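Local atomic coordinates of lectin (Colocasia esculenta, PDB entry 5T1X), a protein that probably binds mannose-containing glycans, as expected of a GNA-related lectin from taro. Residues L60-L66 and Q85-L90. Numbering follows the deposited sequence.
Sequences LNHKGEL and QGDYVL
L60-L66 is a hairpin turn between antiparallel strands 57-60 and 66-69, closed by a hydrogen bond from N61 N to E65 O at 2.9 Å; H62 and K63 run at phi/psi -94/27 and -135/9, and G64 turns to positive phi (82/13). Q85-L90 is extended, with G86 stretched to 167/-166, and enters strand 89-92 at V89. CA atoms pair H62 with G86 (5.2 Å), K63 with Q85 (4.9 Å) and G64 with Y88 (5.8 Å). One backbone hydrogen bond joins the segments, G86 N to H62 O at 2.9 Å and 162°; the same oxygen receives a CA-H...O contact from Q85 CA at 3.4 Å. Within the turn, N61 (chi1 p) folds its side chain back so that OD1 accepts from K63 N (2.8 Å), an Asx turn, and from E65 N (2.9 Å). In the beta-prism II fold of GNA-related lectins, this hairpin end of one sheet lies against the lead-in to a strand of another. Y88 (chi1 m, chi2 -102°) lays one face of its ring against the backbone of K63 and G64: G64 CA sits 3.5 Å from the ring centroid, 18° off the normal, a CH-pi contact so close that a CB on residue 64 would clash with CE1 of Y88. The Y88 hydroxyl hydrogen-bonds to K84 O, outside both segments. Toward the interior, L60 CD2 packs on Y88 CB (3.8 Å) and L90 CB (4.2 Å), and L66 CD2 meets L90 CD2 at 4.1 Å; I100 of strand 98-107 touches all three leucines. On the exposed side, the H62 ring turns its edge to D87, CD2 to OD1 at 3.4 Å, while K63 CE lies 3.9 Å from Q85 NE2.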
loop_
_atom_site.group_PDB
_atom_site.type_symbol
_atom_site.label_atom_id
_atom_site.label_comp_id
_atom_site.label_asym_id
_atom_site.label_seq_id
_atom_site.Cartn_x
_atom_site.Cartn_y
_atom_site.Cartn_z
ATOM N N LEU B 60 1.817 -12.723 -2.519
ATOM C CA LEU B 60 2.974 -11.859 -2.338
ATOM C C LEU B 60 3.773 -12.419 -1.168
ATOM O O LEU B 60 3.192 -12.661 -0.099
ATOM C CB LEU B 60 2.501 -10.427 -2.066
ATOM C CG LEU B 60 3.575 -9.376 -1.743
ATOM C CD1 LEU B 60 4.598 -9.208 -2.899
ATOM C CD2 LEU B 60 2.913 -8.064 -1.384
ATOM N N ASN B 61 5.088 -12.637 -1.345
ATOM C CA ASN B 61 5.862 -13.206 -0.244
ATOM C C ASN B 61 6.500 -12.108 0.643
ATOM O O ASN B 61 6.200 -10.917 0.484
ATOM C CB ASN B 61 6.904 -14.219 -0.744
ATOM C CG ASN B 61 8.097 -13.654 -1.472
ATOM O OD1 ASN B 61 8.355 -12.444 -1.478
ATOM N ND2 ASN B 61 8.876 -14.539 -2.076
ATOM N N HIS B 62 7.360 -12.521 1.579
ATOM C CA HIS B 62 7.989 -11.616 2.531
ATOM C C HIS B 62 9.360 -11.139 2.049
ATOM O O HIS B 62 10.201 -10.728 2.851
ATOM C CB HIS B 62 8.055 -12.280 3.907
ATOM C CG HIS B 62 6.706 -12.360 4.550
ATOM N ND1 HIS B 62 5.786 -13.337 4.183
ATOM C CD2 HIS B 62 6.134 -11.543 5.460
ATOM C CE1 HIS B 62 4.699 -13.093 4.900
ATOM N NE2 HIS B 62 4.867 -12.036 5.697
ATOM N N LYS B 63 9.542 -11.110 0.726
ATOM C CA LYS B 63 10.746 -10.596 0.065
ATOM C C LYS B 63 10.325 -9.711 -1.116
ATOM O O LYS B 63 11.160 -9.328 -1.915
ATOM C CB LYS B 63 11.673 -11.736 -0.416
ATOM C CG LYS B 63 12.325 -12.535 0.708
ATOM C CD LYS B 63 12.723 -13.922 0.230
ATOM C CE LYS B 63 13.241 -14.795 1.347
ATOM N NZ LYS B 63 13.695 -16.120 0.840
ATOM N N GLY B 64 9.035 -9.413 -1.228
ATOM C CA GLY B 64 8.544 -8.547 -2.294
ATOM C C GLY B 64 8.319 -9.178 -3.645
ATOM O O GLY B 64 8.111 -8.451 -4.615
ATOM N N GLU B 65 8.324 -10.523 -3.715
ATOM C CA GLU B 65 8.068 -11.259 -4.954
ATOM C C GLU B 65 6.604 -11.680 -5.010
ATOM O O GLU B 65 6.086 -12.313 -4.082
ATOM C CB GLU B 65 9.015 -12.472 -5.093
ATOM C CG GLU B 65 9.073 -13.070 -6.499
ATOM C CD GLU B 65 9.804 -14.397 -6.641
ATOM O OE1 GLU B 65 10.483 -14.818 -5.677
ATOM O OE2 GLU B 65 9.719 -15.010 -7.730
ATOM N N LEU B 66 5.939 -11.294 -6.101
ATOM C CA LEU B 66 4.524 -11.614 -6.356
ATOM C C LEU B 66 4.495 -12.778 -7.325
ATOM O O LEU B 66 5.082 -12.684 -8.403
ATOM C CB LEU B 66 3.824 -10.373 -6.932
ATOM C CG LEU B 66 2.309 -10.478 -7.136
ATOM C CD1 LEU B 66 1.552 -10.533 -5.801
ATOM C CD2 LEU B 66 1.800 -9.306 -7.978
ATOM N N GLN B 85 14.196 -9.145 3.626
ATOM C CA GLN B 85 13.198 -9.957 4.315
ATOM C C GLN B 85 12.357 -8.993 5.178
ATOM O O GLN B 85 12.913 -8.141 5.878
ATOM C CB GLN B 85 13.891 -11.039 5.169
ATOM C CG GLN B 85 14.491 -12.167 4.319
ATOM C CD GLN B 85 15.286 -13.189 5.106
ATOM O OE1 GLN B 85 15.974 -12.879 6.087
ATOM N NE2 GLN B 85 15.266 -14.429 4.643
ATOM N N GLY B 86 11.041 -9.073 5.051
ATOM C CA GLY B 86 10.151 -8.192 5.794
ATOM C C GLY B 86 8.732 -8.224 5.290
ATOM O O GLY B 86 8.364 -9.121 4.536
ATOM N N ASP B 87 7.924 -7.246 5.707
ATOM C CA ASP B 87 6.523 -7.161 5.295
ATOM C C ASP B 87 6.366 -6.260 4.070
ATOM O O ASP B 87 6.934 -5.172 4.035
ATOM C CB ASP B 87 5.665 -6.652 6.455
ATOM C CG ASP B 87 5.719 -7.579 7.655
ATOM O OD1 ASP B 87 5.925 -8.803 7.453
ATOM O OD2 ASP B 87 5.607 -7.079 8.794
ATOM N N TYR B 88 5.596 -6.727 3.075
ATOM C CA TYR B 88 5.335 -6.020 1.807
ATOM C C TYR B 88 3.847 -5.813 1.590
ATOM O O TYR B 88 3.025 -6.489 2.209
ATOM C CB TYR B 88 5.940 -6.803 0.615
ATOM C CG TYR B 88 7.455 -6.734 0.586
ATOM C CD1 TYR B 88 8.115 -5.878 -0.286
ATOM C CD2 TYR B 88 8.225 -7.458 1.495
ATOM C CE1 TYR B 88 9.510 -5.778 -0.287
ATOM C CE2 TYR B 88 9.620 -7.341 1.526
ATOM C CZ TYR B 88 10.256 -6.508 0.622
ATOM O OH TYR B 88 11.625 -6.369 0.656
ATOM N N VAL B 89 3.496 -4.865 0.707
ATOM C CA VAL B 89 2.102 -4.627 0.366
ATOM C C VAL B 89 2.003 -4.336 -1.129
ATOM O O VAL B 89 2.837 -3.622 -1.676
ATOM C CB VAL B 89 1.446 -3.505 1.231
ATOM C CG1 VAL B 89 2.093 -2.142 0.973
ATOM C CG2 VAL B 89 -0.072 -3.435 1.012
ATOM N N LEU B 90 1.008 -4.931 -1.776
ATOM C CA LEU B 90 0.663 -4.645 -3.164
ATOM C C LEU B 90 -0.533 -3.728 -3.096
ATOM O O LEU B 90 -1.533 -4.092 -2.463
ATOM C CB LEU B 90 0.331 -5.953 -3.925
ATOM C CG LEU B 90 -0.325 -5.797 -5.310
ATOM C CD1 LEU B 90 0.649 -5.280 -6.350
ATOM C CD2 LEU B 90 -0.892 -7.136 -5.780
#